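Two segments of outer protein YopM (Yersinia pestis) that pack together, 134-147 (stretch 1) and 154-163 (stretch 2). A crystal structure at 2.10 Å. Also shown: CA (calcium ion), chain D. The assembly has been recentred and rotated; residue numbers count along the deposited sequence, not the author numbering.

Stretch 1 134-147: EYLGVSNNQLEKLP
Stretch 2 154-163: FLKIIDVDNN

The two stretches lie side by side as neighbouring parallel strands, Tyr135–Gly137 against Ile157–Asp159, whose axes run 7° apart and approach to 4.7 Å. Tyr135 pairs with Ile157, Leu136 with Ile158 and Gly137 with Asp159, each with CA atoms 4.7 Å apart; about 897 Å² is buried in total.

Stretch 2 opens in loop. Phe154 (phi/psi -120/4, chi1 m) brings its carbonyl O to 2.9 Å from Glu134 CA, a CA-H...O contact, while its ring leads away. Leu155 (-67/104, chi1 -125°, chi2 t) starts away from stretch 1, but its end returns, placing CD2 3.8 Å from Leu136 CB. Lys156 (-99/-41; m, t, t, p) folds back so that NZ bonds Phe154 O at 3.1 Å; NZ lies 4.2 Å from Glu134 OE2, beyond salt-bridge range. Lys156 N donates to Glu134 O at 2.7 Å, and Ile157 N reaches the same acceptor at 2.9 Å, so one carbonyl anchors the start of the strand.

From Ile157 (-120/123) the parallel ladder is regular: Leu136 N donates to Ile157 O and Asp159 N to Leu136 O, both at 2.6 Å and nearly linear. Ile157 (m, chi2 79°) shares a face of the sheet with Tyr135 (-126/120; t, chi2 -59°); its CG2 sits over the ring, 3.9 Å from the centroid and 16° off the normal, a CH-pi contact. Ile158 (-120/115; m, p) turns to the other face, where CG1 lies 4.3 Å from Leu136 CB (Leu136 -114/92; t, p). Asp159 (-120/98, chi1 t) returns to the Tyr135 face beside Gly137, where a CB would clash with Tyr135 CE1. Val138 N donates to Asp159 O at 2.7 Å.

Past the strand, Val160 (-116/23, m) makes apolar contacts: CG1 lies 3.3 Å from Val138 CG2 and 3.4 Å from Leu146 CD1. Asp161 (-56/147, t) offers its O, less surely placed, to Asn140 N at 2.7 Å. Asn162 takes positive phi (55/69, chi1 -153°), as does Asn140 (54/59, m), whose CA lies 4.5 Å from Asn162 CA; Asn162 O accepts from Asn141 N at 3.0 Å, while Asn162 OD1 binds the calcium ion at 2.4 Å.

Asn163 (-142/-162; m, chi2 -72°) closes the contact. Asn163 ND2 donates to Val138 O at 2.8 Å and to Val160 O at 2.7 Å, tying its own turn to the neighbouring one. Asn141 (-137/-163; m, chi2 -73°) repeats this conformation, its ND2 donating to Val138 O at 2.9 Å. Leu143 N donates to Asn163 OD1 at 2.9 Å, though the position of that oxygen is less certain.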

# COMPACT_ATOMS: atom_id res chain seq x y z
N GLU A 134 -36.13 -0.93 21.36
CA GLU A 134 -34.99 -0.98 22.25
C GLU A 134 -33.72 -0.78 21.45
O GLU A 134 -32.75 -0.18 21.91
CB GLU A 134 -34.94 -2.34 22.94
CG GLU A 134 -35.99 -2.53 24.02
CD GLU A 134 -36.06 -3.96 24.50
OE1 GLU A 134 -35.08 -4.71 24.28
OE2 GLU A 134 -37.09 -4.33 25.10
N TYR A 135 -33.72 -1.30 20.23
CA TYR A 135 -32.57 -1.20 19.36
C TYR A 135 -32.96 -0.58 18.03
O TYR A 135 -33.82 -1.10 17.31
CB TYR A 135 -31.98 -2.59 19.13
CG TYR A 135 -30.65 -2.61 18.41
CD1 TYR A 135 -30.51 -2.08 17.13
CD2 TYR A 135 -29.52 -3.18 19.01
CE1 TYR A 135 -29.29 -2.11 16.46
CE2 TYR A 135 -28.30 -3.22 18.34
CZ TYR A 135 -28.19 -2.69 17.07
OH TYR A 135 -26.99 -2.72 16.41
N LEU A 136 -32.34 0.55 17.71
CA LEU A 136 -32.60 1.23 16.46
C LEU A 136 -31.33 1.16 15.63
O LEU A 136 -30.44 2.01 15.75
CB LEU A 136 -32.98 2.69 16.70
CG LEU A 136 -33.21 3.52 15.44
CD1 LEU A 136 -34.33 2.91 14.62
CD2 LEU A 136 -33.53 4.95 15.81
N GLY A 137 -31.23 0.13 14.80
CA GLY A 137 -30.07 -0.04 13.95
C GLY A 137 -30.40 0.40 12.54
O GLY A 137 -30.99 -0.35 11.77
N VAL A 138 -30.03 1.63 12.22
CA VAL A 138 -30.29 2.19 10.90
C VAL A 138 -29.03 2.79 10.31
O VAL A 138 -29.08 3.75 9.53
CB VAL A 138 -31.36 3.28 10.97
CG1 VAL A 138 -32.69 2.69 11.41
CG2 VAL A 138 -30.92 4.35 11.95
N SER A 139 -27.89 2.23 10.68
CA SER A 139 -26.64 2.74 10.16
C SER A 139 -26.59 2.48 8.67
O SER A 139 -27.32 1.63 8.15
CB SER A 139 -25.46 2.04 10.84
OG SER A 139 -25.41 0.68 10.48
N ASN A 140 -25.73 3.22 7.98
CA ASN A 140 -25.57 3.04 6.56
C ASN A 140 -26.88 3.14 5.80
O ASN A 140 -27.31 2.21 5.13
CB ASN A 140 -24.91 1.70 6.29
CG ASN A 140 -23.56 1.60 6.95
OD1 ASN A 140 -22.69 2.44 6.72
ND2 ASN A 140 -23.37 0.58 7.77
N ASN A 141 -27.51 4.29 5.94
CA ASN A 141 -28.75 4.56 5.25
C ASN A 141 -28.60 5.97 4.76
O ASN A 141 -27.49 6.50 4.70
CB ASN A 141 -29.93 4.40 6.20
CG ASN A 141 -30.45 2.98 6.22
OD1 ASN A 141 -31.08 2.53 5.27
ND2 ASN A 141 -30.16 2.25 7.30
N GLN A 142 -29.71 6.60 4.41
CA GLN A 142 -29.66 7.96 3.91
C GLN A 142 -30.57 8.81 4.75
O GLN A 142 -31.17 9.76 4.27
CB GLN A 142 -30.10 7.98 2.45
CG GLN A 142 -29.14 7.26 1.53
CD GLN A 142 -29.75 6.97 0.17
OE1 GLN A 142 -30.29 7.87 -0.48
NE2 GLN A 142 -29.68 5.72 -0.25
N LEU A 143 -30.66 8.46 6.03
CA LEU A 143 -31.51 9.20 6.94
C LEU A 143 -31.06 10.65 6.97
O LEU A 143 -29.91 10.95 7.27
CB LEU A 143 -31.43 8.59 8.34
CG LEU A 143 -31.89 7.13 8.40
CD1 LEU A 143 -31.79 6.64 9.83
CD2 LEU A 143 -33.32 7.01 7.89
N GLU A 144 -31.98 11.54 6.63
CA GLU A 144 -31.70 12.96 6.60
C GLU A 144 -32.01 13.49 7.98
O GLU A 144 -31.44 14.47 8.44
CB GLU A 144 -32.59 13.65 5.58
CG GLU A 144 -32.73 12.86 4.29
CD GLU A 144 -32.17 13.60 3.10
OE1 GLU A 144 -31.00 14.06 3.18
OE2 GLU A 144 -32.89 13.72 2.09
N LYS A 145 -32.93 12.80 8.65
CA LYS A 145 -33.33 13.17 9.99
C LYS A 145 -33.88 11.93 10.65
O LYS A 145 -34.22 10.96 9.99
CB LYS A 145 -34.39 14.28 9.95
CG LYS A 145 -35.61 13.95 9.10
CD LYS A 145 -36.51 15.17 8.95
CE LYS A 145 -37.66 14.90 7.97
NZ LYS A 145 -38.53 16.10 7.75
N LEU A 146 -33.94 11.96 11.97
CA LEU A 146 -34.46 10.84 12.72
C LEU A 146 -35.77 11.26 13.34
O LEU A 146 -36.00 12.44 13.58
CB LEU A 146 -33.49 10.44 13.84
CG LEU A 146 -32.21 9.71 13.45
CD1 LEU A 146 -31.34 9.56 14.69
CD2 LEU A 146 -32.55 8.35 12.86
N PRO A 147 -36.67 10.30 13.59
CA PRO A 147 -37.93 10.69 14.21
C PRO A 147 -37.58 11.00 15.66
O PRO A 147 -36.47 10.69 16.10
CB PRO A 147 -38.78 9.43 14.08
CG PRO A 147 -37.76 8.34 14.20
CD PRO A 147 -36.64 8.85 13.32
N PHE A 154 -37.79 2.73 25.81
CA PHE A 154 -36.97 1.53 25.84
C PHE A 154 -35.82 1.57 24.84
O PHE A 154 -35.09 0.60 24.70
CB PHE A 154 -37.85 0.31 25.57
CG PHE A 154 -39.09 0.28 26.41
CD1 PHE A 154 -39.03 -0.05 27.76
CD2 PHE A 154 -40.32 0.64 25.87
CE1 PHE A 154 -40.17 -0.02 28.56
CE2 PHE A 154 -41.47 0.67 26.65
CZ PHE A 154 -41.39 0.34 28.00
N LEU A 155 -35.68 2.69 24.15
CA LEU A 155 -34.61 2.83 23.17
C LEU A 155 -33.27 2.83 23.90
O LEU A 155 -32.89 3.83 24.51
CB LEU A 155 -34.75 4.13 22.39
CG LEU A 155 -34.81 4.01 20.87
CD1 LEU A 155 -34.50 5.35 20.25
CD2 LEU A 155 -33.84 2.95 20.39
N LYS A 156 -32.56 1.71 23.83
CA LYS A 156 -31.27 1.59 24.49
C LYS A 156 -30.12 1.80 23.51
O LYS A 156 -29.12 2.44 23.84
CB LYS A 156 -31.14 0.20 25.13
CG LYS A 156 -32.20 -0.12 26.17
CD LYS A 156 -32.14 -1.59 26.57
CE LYS A 156 -33.33 -1.97 27.46
NZ LYS A 156 -34.64 -1.49 26.91
N ILE A 157 -30.26 1.25 22.31
CA ILE A 157 -29.22 1.38 21.31
C ILE A 157 -29.72 2.09 20.06
O ILE A 157 -30.70 1.68 19.44
CB ILE A 157 -28.66 0.00 20.88
CG1 ILE A 157 -27.95 -0.68 22.05
CG2 ILE A 157 -27.68 0.18 19.73
CD1 ILE A 157 -28.87 -1.31 23.03
N ILE A 158 -29.05 3.18 19.71
CA ILE A 158 -29.39 3.92 18.51
C ILE A 158 -28.14 3.89 17.66
O ILE A 158 -27.09 4.43 18.04
CB ILE A 158 -29.73 5.41 18.78
CG1 ILE A 158 -31.14 5.55 19.35
CG2 ILE A 158 -29.65 6.20 17.47
CD1 ILE A 158 -31.34 4.83 20.64
N ASP A 159 -28.23 3.24 16.51
CA ASP A 159 -27.11 3.19 15.60
C ASP A 159 -27.59 3.84 14.32
O ASP A 159 -28.27 3.20 13.51
CB ASP A 159 -26.69 1.76 15.32
CG ASP A 159 -25.49 1.68 14.40
OD1 ASP A 159 -25.05 2.75 13.92
OD2 ASP A 159 -24.99 0.57 14.17
N VAL A 160 -27.27 5.11 14.15
CA VAL A 160 -27.64 5.84 12.96
C VAL A 160 -26.36 6.24 12.26
O VAL A 160 -26.31 7.19 11.49
CB VAL A 160 -28.44 7.10 13.31
CG1 VAL A 160 -29.74 6.70 13.99
CG2 VAL A 160 -27.62 8.00 14.21
N ASP A 161 -25.30 5.48 12.55
CA ASP A 161 -24.01 5.73 11.95
C ASP A 161 -24.14 5.70 10.43
O ASP A 161 -24.96 4.97 9.88
CB ASP A 161 -23.00 4.68 12.41
CG ASP A 161 -21.71 4.73 11.62
OD1 ASP A 161 -21.70 4.30 10.45
OD2 ASP A 161 -20.69 5.21 12.18
N ASN A 162 -23.33 6.51 9.77
CA ASN A 162 -23.31 6.56 8.33
C ASN A 162 -24.68 6.85 7.71
O ASN A 162 -25.30 6.00 7.08
CB ASN A 162 -22.76 5.26 7.77
CG ASN A 162 -22.10 5.44 6.42
OD1 ASN A 162 -22.62 6.15 5.56
ND2 ASN A 162 -20.95 4.80 6.23
N ASN A 163 -25.13 8.07 7.92
CA ASN A 163 -26.39 8.52 7.37
C ASN A 163 -26.16 9.95 6.97
O ASN A 163 -25.01 10.37 6.83
CB ASN A 163 -27.50 8.41 8.42
CG ASN A 163 -28.13 7.04 8.43
OD1 ASN A 163 -28.86 6.69 7.51
ND2 ASN A 163 -27.82 6.24 9.44
CA CA D . -21.66 7.97 4.24
O HOH W 1 -22.72 9.26 5.92
O HOH W 2 -19.80 6.63 2.56
O HOH W 3 -23.41 7.01 2.75